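Local coordinates for protein CheA (Treponema denticola, PDB 6Y1Y) that probably relays signals from chemoreceptors to the flagellar motors as a histidine kinase, and is represented here by its coiled-coil dimerization domain, at residues V17-I22 against G112-E117; I32-L37 against A99-F104; T46-K51 against E88-F93; R53-K58 against Q77-E82. All blocks are in the same frame, centred on the assembly; numbering follows the deposited sequence.

Interaction 1: V17-I22 against G112-E117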
loop_
_atom_site.group_PDB
_atom_site.type_symbol
_atom_site.label_atom_id
_atom_site.label_comp_id
_atom_site.label_asym_id
_atom_site.label_seq_id
_atom_site.Cartn_x
_atom_site.Cartn_y
_atom_site.Cartn_z
ATOM N N VAL B 17 10.944 23.824 11.500
ATOM C CA VAL B 17 9.501 23.612 11.504
ATOM C C VAL B 17 8.953 23.710 10.084
ATOM O O VAL B 17 8.048 22.961 9.696
ATOM C CB VAL B 17 8.807 24.610 12.453
ATOM C CG1 VAL B 17 7.289 24.515 12.324
ATOM C CG2 VAL B 17 9.245 24.376 13.894
ATOM N N SER B 18 9.533 24.594 9.270
ATOM C CA SER B 18 9.153 24.658 7.860
ATOM C C SER B 18 9.419 23.333 7.155
ATOM O O SER B 18 8.575 22.851 6.385
ATOM C CB SER B 18 9.903 25.801 7.167
ATOM O OG SER B 18 9.682 25.778 5.773
ATOM N N GLU B 19 10.586 22.729 7.398
ATOM C CA GLU B 19 10.879 21.414 6.832
ATOM C C GLU B 19 9.888 20.369 7.322
ATOM O O GLU B 19 9.546 19.433 6.588
ATOM C CB GLU B 19 12.295 20.975 7.195
ATOM C CG GLU B 19 13.428 21.656 6.460
ATOM C CD GLU B 19 14.752 20.973 6.751
ATOM O OE1 GLU B 19 15.025 19.924 6.125
ATOM O OE2 GLU B 19 15.507 21.466 7.620
ATOM N N THR B 20 9.463 20.482 8.583
ATOM C CA THR B 20 8.487 19.546 9.132
ATOM C C THR B 20 7.160 19.666 8.409
ATOM O O THR B 20 6.532 18.655 8.073
ATOM C CB THR B 20 8.291 19.800 10.629
ATOM O OG1 THR B 20 9.554 19.724 11.305
ATOM C CG2 THR B 20 7.349 18.771 11.228
ATOM N N VAL B 21 6.724 20.903 8.152
ATOM C CA VAL B 21 5.453 21.139 7.471
ATOM C C VAL B 21 5.504 20.617 6.040
ATOM O O VAL B 21 4.526 20.050 5.535
ATOM C CB VAL B 21 5.101 22.638 7.524
ATOM C CG1 VAL B 21 3.938 22.945 6.584
ATOM C CG2 VAL B 21 4.769 23.060 8.956
ATOM N N ILE B 22 6.643 20.789 5.369
ATOM C CA ILE B 22 6.787 20.283 4.007
ATOM C C ILE B 22 6.714 18.768 4.009
ATOM O O ILE B 22 6.018 18.153 3.190
ATOM C CB ILE B 22 8.116 20.765 3.398
ATOM C CG1 ILE B 22 8.111 22.284 3.233
ATOM C CG2 ILE B 22 8.404 20.039 2.088
ATOM C CD1 ILE B 22 9.463 22.859 2.855
ATOM N N GLY B 112 12.412 11.564 10.432
ATOM C CA GLY B 112 13.291 11.145 11.513
ATOM C C GLY B 112 14.483 12.064 11.680
ATOM O O GLY B 112 14.843 12.434 12.801
ATOM N N ARG B 113 15.092 12.481 10.569
ATOM C CA ARG B 113 16.226 13.396 10.655
ATOM C C ARG B 113 15.793 14.743 11.217
ATOM O O ARG B 113 16.452 15.299 12.106
ATOM C CB ARG B 113 16.881 13.570 9.284
ATOM C CG ARG B 113 18.083 14.508 9.318
ATOM C CD ARG B 113 18.529 14.940 7.930
ATOM N NE ARG B 113 17.463 15.596 7.176
ATOM C CZ ARG B 113 17.064 16.850 7.370
ATOM N NH1 ARG B 113 17.638 17.602 8.304
ATOM N NH2 ARG B 113 16.088 17.358 6.626
ATOM N N ILE B 114 14.677 15.277 10.721
ATOM C CA ILE B 114 14.197 16.569 11.197
ATOM C C ILE B 114 13.854 16.494 12.679
ATOM O O ILE B 114 14.182 17.404 13.454
ATOM C CB ILE B 114 12.996 17.035 10.353
ATOM C CG1 ILE B 114 13.428 17.280 8.909
ATOM C CG2 ILE B 114 12.393 18.304 10.939
ATOM C CD1 ILE B 114 12.274 17.217 7.945
ATOM N N SER B 115 13.210 15.403 13.104
ATOM C CA SER B 115 12.801 15.283 14.499
ATOM C C SER B 115 14.008 15.251 15.430
ATOM O O SER B 115 13.963 15.815 16.529
ATOM C CB SER B 115 11.943 14.034 14.696
ATOM O OG SER B 115 12.740 12.865 14.713
ATOM N N GLY B 116 15.094 14.602 15.008
ATOM C CA GLY B 116 16.320 14.652 15.789
ATOM C C GLY B 116 16.871 16.060 15.910
ATOM O O GLY B 116 17.313 16.476 16.985
ATOM N N GLU B 117 16.842 16.816 14.813
ATOM C CA GLU B 117 17.311 18.195 14.845
ATOM C C GLU B 117 16.396 19.071 15.692
ATOM O O GLU B 117 16.870 19.955 16.416
ATOM C CB GLU B 117 17.414 18.747 13.423
ATOM C CG GLU B 117 18.559 18.162 12.606
ATOM C CD GLU B 117 18.799 18.930 11.317
ATOM O OE1 GLU B 117 17.853 19.064 10.512
ATOM O OE2 GLU B 117 19.935 19.405 11.111
#
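Glu19 and Arg113 carry the polar side of this contact; Ile114 carries the apolar side, against Glu19 CB and the Thr20 hydroxyl. Arg113 NH2 donates to Glu19 OE1 over 2.8 Å, a salt bridge with an N-H...O angle of 151°. The oxygen is met on its syn side, with the donor lifted 26° from the carboxylate plane. On the arginine side the oxygen lies near the guanidinium plane, at its edge. The two side chains cross at about a right angle, yet their flat ends are nearly parallel. The arginine chain bends at chi3, which turns NE aside. Its other terminal nitrogen, NH1, holds OE1 of Glu117 one turn along its own helix at 2.7 Å. Arg113 thus lies between two carboxylates, with Glu19 OE2 and Glu117 OE1 4.4 Å apart. Its positive charge probably offsets their repulsion. Arg113 NH2 also bonds to Asn110.

The contacts of Ile114 come from a side chain that points at the opposite helix. Its CD1 rests 3.8 Å from Glu19 CB and is as close to the backbone oxygen of that residue. Its CG2 comes to 3.2 Å from Thr20 OG1. That hydroxyl is hydrogen-bonded to Leu16 O, so Ile114 meets an oxygen already engaged with its own helix.

The second subunit adds to the buried side: Thr20 packs on Ser115 of that chain. The segment axes run antiparallel at 154° and approach to 9.9 Å. Paired antiparallel helices that join a second pair across a subunit interface form the four-helix bundle characteristic of the histidine kinase homodimeric domain.

Interaction 2: I32-L37 against A99-F104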
loop_
_atom_site.group_PDB
_atom_site.type_symbol
_atom_site.label_atom_id
_atom_site.label_comp_id
_atom_site.label_asym_id
_atom_site.label_seq_id
_atom_site.Cartn_x
_atom_site.Cartn_y
_atom_site.Cartn_z
ATOM N N ILE B 32 -3.013 9.658 0.699
ATOM C CA ILE B 32 -3.981 9.689 -0.395
ATOM C C ILE B 32 -3.588 8.691 -1.469
ATOM O O ILE B 32 -4.443 7.999 -2.042
ATOM C CB ILE B 32 -4.098 11.119 -0.950
ATOM C CG1 ILE B 32 -4.743 12.025 0.103
ATOM C CG2 ILE B 32 -4.896 11.118 -2.242
ATOM C CD1 ILE B 32 -4.297 13.468 0.008
ATOM N N GLU B 33 -2.289 8.589 -1.747
ATOM C CA GLU B 33 -1.812 7.625 -2.734
ATOM C C GLU B 33 -2.183 6.203 -2.335
ATOM O O GLU B 33 -2.668 5.419 -3.166
ATOM C CB GLU B 33 -0.299 7.775 -2.894
ATOM C CG GLU B 33 0.308 6.928 -3.978
ATOM C CD GLU B 33 1.704 7.377 -4.366
ATOM O OE1 GLU B 33 2.353 8.104 -3.581
ATOM O OE2 GLU B 33 2.156 6.995 -5.468
ATOM N N PHE B 34 -1.994 5.852 -1.060
ATOM C CA PHE B 34 -2.327 4.496 -0.646
ATOM C C PHE B 34 -3.835 4.289 -0.576
ATOM O O PHE B 34 -4.314 3.177 -0.820
ATOM C CB PHE B 34 -1.672 4.159 0.694
ATOM C CG PHE B 34 -0.193 3.900 0.596
ATOM C CD1 PHE B 34 0.294 2.847 -0.171
ATOM C CD2 PHE B 34 0.707 4.693 1.300
ATOM C CE1 PHE B 34 1.655 2.608 -0.262
ATOM C CE2 PHE B 34 2.069 4.467 1.209
ATOM C CZ PHE B 34 2.543 3.420 0.430
ATOM N N ALA B 35 -4.602 5.329 -0.232
ATOM C CA ALA B 35 -6.054 5.180 -0.286
ATOM C C ALA B 35 -6.525 4.933 -1.714
ATOM O O ALA B 35 -7.412 4.102 -1.941
ATOM C CB ALA B 35 -6.748 6.408 0.301
ATOM N N GLU B 36 -5.936 5.639 -2.690
ATOM C CA GLU B 36 -6.256 5.393 -4.098
ATOM C C GLU B 36 -5.877 3.978 -4.512
ATOM O O GLU B 36 -6.601 3.330 -5.279
ATOM C CB GLU B 36 -5.520 6.387 -5.001
ATOM C CG GLU B 36 -5.897 7.850 -4.845
ATOM C CD GLU B 36 -5.012 8.756 -5.691
ATOM O OE1 GLU B 36 -4.012 8.252 -6.253
ATOM O OE2 GLU B 36 -5.308 9.965 -5.796
ATOM N N LEU B 37 -4.726 3.500 -4.040
ATOM C CA LEU B 37 -4.292 2.144 -4.361
ATOM C C LEU B 37 -5.210 1.101 -3.734
ATOM O O LEU B 37 -5.492 0.066 -4.351
ATOM C CB LEU B 37 -2.845 1.947 -3.914
ATOM C CG LEU B 37 -1.806 2.579 -4.848
ATOM C CD1 LEU B 37 -0.440 2.657 -4.187
ATOM C CD2 LEU B 37 -1.718 1.771 -6.136
ATOM N N ALA B 99 6.346 2.052 -5.907
ATOM C CA ALA B 99 6.754 3.455 -5.938
ATOM C C ALA B 99 6.150 4.234 -4.778
ATOM O O ALA B 99 6.804 5.112 -4.209
ATOM C CB ALA B 99 6.369 4.082 -7.281
ATOM N N ALA B 100 4.901 3.932 -4.419
ATOM C CA ALA B 100 4.278 4.631 -3.304
ATOM C C ALA B 100 4.990 4.311 -1.994
ATOM O O ALA B 100 5.183 5.206 -1.154
ATOM C CB ALA B 100 2.797 4.266 -3.220
ATOM N N VAL B 101 5.405 3.047 -1.807
ATOM C CA VAL B 101 6.170 2.676 -0.613
ATOM C C VAL B 101 7.502 3.410 -0.588
ATOM O O VAL B 101 7.906 3.960 0.444
ATOM C CB VAL B 101 6.377 1.145 -0.542
ATOM C CG1 VAL B 101 7.292 0.786 0.639
ATOM C CG2 VAL B 101 5.034 0.421 -0.424
ATOM N N THR B 102 8.187 3.469 -1.730
ATOM C CA THR B 102 9.484 4.142 -1.792
ATOM C C THR B 102 9.376 5.618 -1.413
ATOM O O THR B 102 10.211 6.136 -0.652
ATOM C CB THR B 102 10.051 3.971 -3.202
ATOM O OG1 THR B 102 10.414 2.593 -3.382
ATOM C CG2 THR B 102 11.269 4.870 -3.418
ATOM N N LYS B 103 8.358 6.308 -1.926
ATOM C CA LYS B 103 8.165 7.716 -1.590
ATOM C C LYS B 103 7.873 7.898 -0.102
ATOM O O LYS B 103 8.437 8.787 0.554
ATOM C CB LYS B 103 7.029 8.281 -2.436
ATOM C CG LYS B 103 6.672 9.715 -2.114
ATOM C CD LYS B 103 5.492 10.181 -2.945
ATOM C CE LYS B 103 5.075 11.595 -2.540
ATOM N NZ LYS B 103 4.065 12.176 -3.472
ATOM N N PHE B 104 6.995 7.057 0.448
ATOM C CA PHE B 104 6.678 7.128 1.871
ATOM C C PHE B 104 7.926 6.898 2.726
ATOM O O PHE B 104 8.200 7.663 3.657
ATOM C CB PHE B 104 5.571 6.108 2.170
ATOM C CG PHE B 104 5.151 6.025 3.621
ATOM C CD1 PHE B 104 5.349 7.075 4.498
ATOM C CD2 PHE B 104 4.502 4.898 4.083
ATOM C CE1 PHE B 104 4.947 6.972 5.830
ATOM C CE2 PHE B 104 4.093 4.794 5.418
ATOM C CZ PHE B 104 4.319 5.832 6.285
HETATM O O HOH W 1 3.557 7.539 -1.287
#
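Phe34 and Ala100 form the tight centre of this antiparallel helix pair, within the four-helix bundle of the CheA dimerization domain. The Phe34 ring reaches across so that CE1 lies 3.6 Å from Ala100 CB. Its CZ meets the backbone of the same residue, 3.6 Å from Ala100 C. Val101 CA and Phe104 CB lie at the ring edge, in its plane. Phe104 adds a rim atom, with CD2 3.8 Å from Phe34 CE2, and the two side chains cross at about a right angle. Leu37 CD1 touches Ala100 CB from the same helix as Phe34. The small alanine therefore takes contacts from several larger side chains. Both phenylalanines also stack on their counterparts in the second subunit, which places this part at the dimer interface.

Glu33 CG is anti to the backbone N (chi1 -175°), and the extended chain still brings its carboxylate close to Ala100, with CD 3.5 Å from CB. The loose, solvent-facing part is Glu33 with the exposed Lys103, whose NZ stays 4.4 Å from Glu33 OE1, beyond a salt bridge. A water links Glu33 to the backbone of the facing helix: it donates to Glu33 OE1 at 2.7 Å and to Ala100 O at 2.8 Å.

Interaction 3: T46-K51 against E88-F93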
loop_
_atom_site.group_PDB
_atom_site.type_symbol
_atom_site.label_atom_id
_atom_site.label_comp_id
_atom_site.label_asym_id
_atom_site.label_seq_id
_atom_site.Cartn_x
_atom_site.Cartn_y
_atom_site.Cartn_z
ATOM N N THR B 46 -12.353 -7.245 -7.780
ATOM C CA THR B 46 -13.690 -7.655 -8.201
ATOM C C THR B 46 -13.673 -8.184 -9.634
ATOM O O THR B 46 -14.279 -9.222 -9.937
ATOM C CB THR B 46 -14.650 -6.471 -8.065
ATOM O OG1 THR B 46 -14.649 -6.010 -6.705
ATOM C CG2 THR B 46 -16.067 -6.886 -8.452
ATOM N N ILE B 47 -12.972 -7.487 -10.530
ATOM C CA ILE B 47 -12.856 -7.945 -11.911
ATOM C C ILE B 47 -12.043 -9.233 -11.973
ATOM O O ILE B 47 -12.381 -10.168 -12.719
ATOM C CB ILE B 47 -12.254 -6.834 -12.794
ATOM C CG1 ILE B 47 -13.064 -5.534 -12.676
ATOM C CG2 ILE B 47 -12.217 -7.273 -14.249
ATOM C CD1 ILE B 47 -14.546 -5.721 -12.896
ATOM N N TYR B 48 -10.979 -9.315 -11.165
ATOM C CA TYR B 48 -10.157 -10.521 -11.154
ATOM C C TYR B 48 -10.984 -11.743 -10.788
ATOM O O TYR B 48 -10.866 -12.795 -11.431
ATOM C CB TYR B 48 -9.003 -10.343 -10.148
ATOM C CG TYR B 48 -8.255 -11.624 -9.795
ATOM C CD1 TYR B 48 -7.211 -12.064 -10.585
ATOM C CD2 TYR B 48 -8.601 -12.377 -8.673
ATOM C CE1 TYR B 48 -6.531 -13.242 -10.288
ATOM C CE2 TYR B 48 -7.918 -13.567 -8.362
ATOM C CZ TYR B 48 -6.891 -13.976 -9.181
ATOM O OH TYR B 48 -6.208 -15.138 -8.899
ATOM N N LYS B 49 -11.858 -11.620 -9.782
ATOM C CA LYS B 49 -12.664 -12.763 -9.375
ATOM C C LYS B 49 -13.704 -13.102 -10.438
ATOM O O LYS B 49 -13.973 -14.279 -10.691
ATOM C CB LYS B 49 -13.315 -12.487 -8.021
ATOM C CG LYS B 49 -12.318 -12.500 -6.866
ATOM C CD LYS B 49 -13.008 -12.247 -5.532
ATOM C CE LYS B 49 -11.983 -11.829 -4.499
ATOM N NZ LYS B 49 -12.604 -11.468 -3.195
ATOM N N ASP B 50 -14.282 -12.085 -11.089
ATOM C CA ASP B 50 -15.236 -12.346 -12.170
ATOM C C ASP B 50 -14.565 -13.109 -13.306
ATOM O O ASP B 50 -15.109 -14.098 -13.818
ATOM C CB ASP B 50 -15.820 -11.028 -12.686
ATOM C CG ASP B 50 -16.785 -11.227 -13.846
ATOM O OD1 ASP B 50 -17.832 -11.874 -13.634
ATOM O OD2 ASP B 50 -16.498 -10.741 -14.972
ATOM N N LYS B 51 -13.370 -12.674 -13.698
ATOM C CA LYS B 51 -12.665 -13.335 -14.793
ATOM C C LYS B 51 -12.228 -14.741 -14.401
ATOM O O LYS B 51 -12.318 -15.674 -15.207
ATOM C CB LYS B 51 -11.452 -12.502 -15.199
ATOM C CG LYS B 51 -11.786 -11.153 -15.828
ATOM C CD LYS B 51 -10.539 -10.529 -16.447
ATOM C CE LYS B 51 -10.793 -9.144 -17.004
ATOM N NZ LYS B 51 -11.750 -9.172 -18.137
ATOM N N GLU B 88 -3.700 -9.443 -17.088
ATOM C CA GLU B 88 -3.451 -8.006 -17.099
ATOM C C GLU B 88 -4.411 -7.234 -16.218
ATOM O O GLU B 88 -4.367 -6.004 -16.222
ATOM C CB GLU B 88 -3.545 -7.471 -18.541
ATOM C CG GLU B 88 -2.529 -8.112 -19.485
ATOM C CD GLU B 88 -2.591 -7.570 -20.910
ATOM O OE1 GLU B 88 -3.681 -7.161 -21.362
ATOM O OE2 GLU B 88 -1.529 -7.559 -21.580
ATOM N N VAL B 89 -5.217 -7.922 -15.401
ATOM C CA VAL B 89 -6.339 -7.227 -14.766
ATOM C C VAL B 89 -5.879 -6.172 -13.753
ATOM O O VAL B 89 -6.557 -5.145 -13.584
ATOM C CB VAL B 89 -7.326 -8.241 -14.152
ATOM C CG1 VAL B 89 -6.722 -8.958 -12.983
ATOM C CG2 VAL B 89 -8.638 -7.561 -13.749
ATOM N N PHE B 90 -4.739 -6.354 -13.099
ATOM C CA PHE B 90 -4.252 -5.330 -12.175
ATOM C C PHE B 90 -3.312 -4.337 -12.835
ATOM O O PHE B 90 -2.854 -3.404 -12.160
ATOM C CB PHE B 90 -3.551 -5.967 -10.960
ATOM C CG PHE B 90 -4.477 -6.734 -10.063
ATOM C CD1 PHE B 90 -5.187 -6.084 -9.062
ATOM C CD2 PHE B 90 -4.649 -8.103 -10.236
ATOM C CE1 PHE B 90 -6.059 -6.786 -8.238
ATOM C CE2 PHE B 90 -5.518 -8.816 -9.408
ATOM C CZ PHE B 90 -6.226 -8.156 -8.420
ATOM N N GLY B 91 -3.021 -4.508 -14.128
ATOM C CA GLY B 91 -2.165 -3.547 -14.809
ATOM C C GLY B 91 -0.830 -3.420 -14.102
ATOM O O GLY B 91 -0.193 -4.413 -13.731
ATOM N N ASP B 92 -0.411 -2.175 -13.891
ATOM C CA ASP B 92 0.867 -1.874 -13.274
ATOM C C ASP B 92 0.762 -1.688 -11.767
ATOM O O ASP B 92 1.603 -0.996 -11.187
ATOM C CB ASP B 92 1.475 -0.624 -13.905
ATOM C CG ASP B 92 1.841 -0.828 -15.361
ATOM O OD1 ASP B 92 2.368 -1.913 -15.699
ATOM O OD2 ASP B 92 1.590 0.090 -16.173
ATOM N N PHE B 93 -0.252 -2.276 -11.129
ATOM C CA PHE B 93 -0.427 -2.098 -9.688
ATOM C C PHE B 93 0.855 -2.382 -8.918
ATOM O O PHE B 93 1.202 -1.642 -7.995
ATOM C CB PHE B 93 -1.555 -2.992 -9.161
ATOM C CG PHE B 93 -1.960 -2.677 -7.736
ATOM C CD1 PHE B 93 -1.299 -3.265 -6.658
ATOM C CD2 PHE B 93 -2.995 -1.791 -7.476
ATOM C CE1 PHE B 93 -1.664 -2.967 -5.345
ATOM C CE2 PHE B 93 -3.362 -1.498 -6.163
ATOM C CZ PHE B 93 -2.698 -2.075 -5.108
#
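The Tyr48 and Phe90 rings meet obliquely, their centroids 5.8 Å apart and their planes at 41°. They pack inside the four-helix bundle of the dimerization domain, where a two-turn connection interrupts the helical arm facing helix 7-67. Val89 CG1 lies at the edge of the Tyr48 ring, in its plane. The closest approach of the two rings is between rim atoms, 3.8 Å from Tyr48 CD1 to Phe90 CE2. The same Phe90 atom also touches Tyr48 CB. Across the subunit interface, the Tyr48 ring meets Tyr48 of the second subunit edge-to-face, and the Phe90 ring meets Phe90 of that chain. The hydroxyl of Tyr48 bonds to Leu86 O of the second subunit.

Residues 88-92 link helix 72-87 to helix 93-125 through a type I turn from Glu88 to Gly91 and a type II' turn from Phe90 to Phe93. The backbone bonds Gly91 N to Glu88 O and Phe93 N to Phe90 O close these turns. Gly91 has a positive phi (57°), at the second turn.

Val89 packs beside the tyrosine. Its CG1 sits between the backbone N and the carbonyl carbon (chi1 68°) and reaches Tyr48 CB at 3.9 Å. The other methyl, CG2, faces Ile47 and the aliphatic part of Lys51. The Lys51 contact is looser, with CE 4.2 Å from Val89 CG2. On the Ile47 side the methyls are closer, CG2 to CG2, at 3.6 Å.

Interaction 4: R53-K58 against Q77-E82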
loop_
_atom_site.group_PDB
_atom_site.type_symbol
_atom_site.label_atom_id
_atom_site.label_comp_id
_atom_site.label_asym_id
_atom_site.label_seq_id
_atom_site.Cartn_x
_atom_site.Cartn_y
_atom_site.Cartn_z
ATOM N N ARG B 53 -13.604 -16.792 -12.111
ATOM C CA ARG B 53 -14.793 -17.637 -12.125
ATOM C C ARG B 53 -15.190 -18.001 -13.549
ATOM O O ARG B 53 -15.523 -19.160 -13.833
ATOM C CB ARG B 53 -15.948 -16.938 -11.408
ATOM C CG ARG B 53 -15.889 -17.027 -9.888
ATOM C CD ARG B 53 -17.196 -16.535 -9.255
ATOM N NE ARG B 53 -17.499 -15.155 -9.632
ATOM C CZ ARG B 53 -17.152 -14.087 -8.920
ATOM N NH1 ARG B 53 -16.490 -14.230 -7.778
ATOM N NH2 ARG B 53 -17.470 -12.872 -9.352
ATOM N N ARG B 54 -15.133 -17.034 -14.467
ATOM C CA ARG B 54 -15.529 -17.317 -15.845
ATOM C C ARG B 54 -14.581 -18.316 -16.507
ATOM O O ARG B 54 -15.028 -19.238 -17.201
ATOM C CB ARG B 54 -15.588 -16.010 -16.635
ATOM C CG ARG B 54 -15.832 -16.193 -18.121
ATOM C CD ARG B 54 -16.397 -14.919 -18.735
ATOM N NE ARG B 54 -15.479 -13.787 -18.645
ATOM C CZ ARG B 54 -15.668 -12.735 -17.862
ATOM N NH1 ARG B 54 -16.749 -12.661 -17.089
ATOM N NH2 ARG B 54 -14.782 -11.744 -17.852
ATOM N N LEU B 55 -13.269 -18.155 -16.302
ATOM C CA LEU B 55 -12.314 -19.097 -16.888
ATOM C C LEU B 55 -12.506 -20.511 -16.339
ATOM O O LEU B 55 -12.459 -21.497 -17.092
ATOM C CB LEU B 55 -10.894 -18.601 -16.636
ATOM C CG LEU B 55 -9.773 -19.510 -17.141
ATOM C CD1 LEU B 55 -9.881 -19.726 -18.641
ATOM C CD2 LEU B 55 -8.429 -18.918 -16.771
ATOM N N LEU B 56 -12.689 -20.633 -15.024
ATOM C CA LEU B 56 -12.912 -21.934 -14.400
ATOM C C LEU B 56 -14.200 -22.575 -14.900
ATOM O O LEU B 56 -14.266 -23.798 -15.060
ATOM C CB LEU B 56 -12.945 -21.779 -12.879
ATOM C CG LEU B 56 -11.598 -21.430 -12.249
ATOM C CD1 LEU B 56 -11.751 -21.269 -10.742
ATOM C CD2 LEU B 56 -10.541 -22.476 -12.607
ATOM N N ASP B 57 -15.254 -21.780 -15.091
ATOM C CA ASP B 57 -16.498 -22.337 -15.608
ATOM C C ASP B 57 -16.369 -22.731 -17.072
ATOM O O ASP B 57 -16.858 -23.794 -17.485
ATOM C CB ASP B 57 -17.622 -21.317 -15.458
ATOM C CG ASP B 57 -18.946 -21.849 -15.958
ATOM O OD1 ASP B 57 -19.361 -22.912 -15.456
ATOM O OD2 ASP B 57 -19.557 -21.223 -16.849
ATOM N N LYS B 58 -15.626 -21.944 -17.851
ATOM C CA LYS B 58 -15.528 -22.230 -19.274
ATOM C C LYS B 58 -14.722 -23.481 -19.567
ATOM O O LYS B 58 -15.015 -24.174 -20.544
ATOM C CB LYS B 58 -14.892 -21.048 -19.998
ATOM C CG LYS B 58 -15.858 -19.948 -20.321
ATOM C CD LYS B 58 -15.175 -18.803 -21.047
ATOM C CE LYS B 58 -16.225 -17.855 -21.616
ATOM N NZ LYS B 58 -15.626 -16.779 -22.465
ATOM N N GLN B 77 -8.730 -20.122 -28.929
ATOM C CA GLN B 77 -8.596 -18.672 -28.954
ATOM C C GLN B 77 -9.333 -18.022 -27.795
ATOM O O GLN B 77 -8.801 -17.106 -27.152
ATOM C CB GLN B 77 -9.088 -18.126 -30.294
ATOM C CG GLN B 77 -8.077 -18.339 -31.403
ATOM C CD GLN B 77 -8.593 -17.961 -32.779
ATOM O OE1 GLN B 77 -9.781 -17.702 -32.968
ATOM N NE2 GLN B 77 -7.687 -17.925 -33.753
ATOM N N ASP B 78 -10.558 -18.468 -27.508
ATOM C CA ASP B 78 -11.309 -17.812 -26.448
ATOM C C ASP B 78 -10.671 -18.060 -25.089
ATOM O O ASP B 78 -10.632 -17.152 -24.253
ATOM C CB ASP B 78 -12.777 -18.234 -26.464
ATOM C CG ASP B 78 -13.653 -17.292 -25.659
ATOM O OD1 ASP B 78 -13.691 -16.076 -25.960
ATOM O OD2 ASP B 78 -14.294 -17.752 -24.697
ATOM N N VAL B 79 -10.175 -19.279 -24.841
ATOM C CA VAL B 79 -9.482 -19.554 -23.588
ATOM C C VAL B 79 -8.271 -18.648 -23.459
ATOM O O VAL B 79 -8.037 -18.061 -22.398
ATOM C CB VAL B 79 -9.096 -21.042 -23.486
ATOM C CG1 VAL B 79 -8.233 -21.284 -22.246
ATOM C CG2 VAL B 79 -10.344 -21.871 -23.421
ATOM N N LEU B 80 -7.487 -18.507 -24.535
ATOM C CA LEU B 80 -6.295 -17.657 -24.492
ATOM C C LEU B 80 -6.665 -16.194 -24.276
ATOM O O LEU B 80 -5.944 -15.461 -23.591
ATOM C CB LEU B 80 -5.479 -17.820 -25.784
ATOM C CG LEU B 80 -4.706 -19.139 -25.854
ATOM C CD1 LEU B 80 -4.158 -19.365 -27.250
ATOM C CD2 LEU B 80 -3.580 -19.149 -24.816
ATOM N N ASN B 81 -7.779 -15.754 -24.862
ATOM C CA ASN B 81 -8.220 -14.369 -24.706
ATOM C C ASN B 81 -8.695 -14.097 -23.285
ATOM O O ASN B 81 -8.424 -13.024 -22.735
ATOM C CB ASN B 81 -9.297 -14.043 -25.735
ATOM C CG ASN B 81 -8.714 -13.902 -27.122
ATOM O OD1 ASN B 81 -7.516 -13.662 -27.273
ATOM N ND2 ASN B 81 -9.541 -14.079 -28.143
ATOM N N GLU B 82 -9.392 -15.058 -22.671
ATOM C CA GLU B 82 -9.786 -14.903 -21.275
ATOM C C GLU B 82 -8.538 -14.849 -20.410
ATOM O O GLU B 82 -8.413 -13.996 -19.518
ATOM C CB GLU B 82 -10.665 -16.079 -20.832
ATOM C CG GLU B 82 -12.059 -16.152 -21.443
ATOM C CD GLU B 82 -13.082 -15.262 -20.745
ATOM O OE1 GLU B 82 -12.719 -14.600 -19.758
ATOM O OE2 GLU B 82 -14.237 -15.222 -21.204
#
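Glu82 lies crosswise to both Arg54 and Lys58, meeting each side chain at about a right angle. Its chain bends at chi2 (-82°), which turns CD aside from an extended course. Arg54 approaches through NE, its chain bent at chi3 (63°). NE donates to Glu82 OE1 at 3.1 Å, using the syn lone pair of that oxygen, and makes a weak bond to OE2. Glu82 CD lies in the guanidinium plane, at the edge, while the carboxylate is turned 49° from that plane. Arg54 NH1 has a second acid partner, Asp50 on its own helix.

Lys58 extends straight beyond CG and places NZ between two acids. It bonds to Asp78 OD2 at 2.8 Å, again through a syn lone pair. A modelled approach of 2.4 Å from NZ to Glu82 OE2 is very short, so its exact length is doubtful. Asp78 also crosses Lys58 at about a right angle, and its OD2 is bonded to Tyr62 OH. The four side chains form one salt-bridge network in which positive and negative charges probably balance.

Beside the charged network, Leu55 CD1 lies 4.3 Å from Val79 CG1, a wider apolar contact. Leu55 also packs on Leu55 of the second subunit. The network thus joins helix 7-67 to the antiparallel helix 72-87, while the leucine side faces the second subunit of the bundle.

In the fold
The four contacts follow one another along helix 7-67. Interactions 1 and 2 join it to helix 93-125, interaction 4 to helix 72-87, and interaction 3 to the connection between those two helices. In sequence they are nested, with interaction 4 innermost and interaction 1 outermost, as expected of a long antiparallel hairpin. The centres of interactions 1 and 4 are 53 Å apart, on opposite sides of the chain centre. Interaction 2 lies about 3 Å from that centre. Interactions 2 and 3 touch directly, with Leu37 O 3.2 Å from Phe93 CE2. Interactions 3 and 4 have centres 14 Å apart. All four also touch the second subunit.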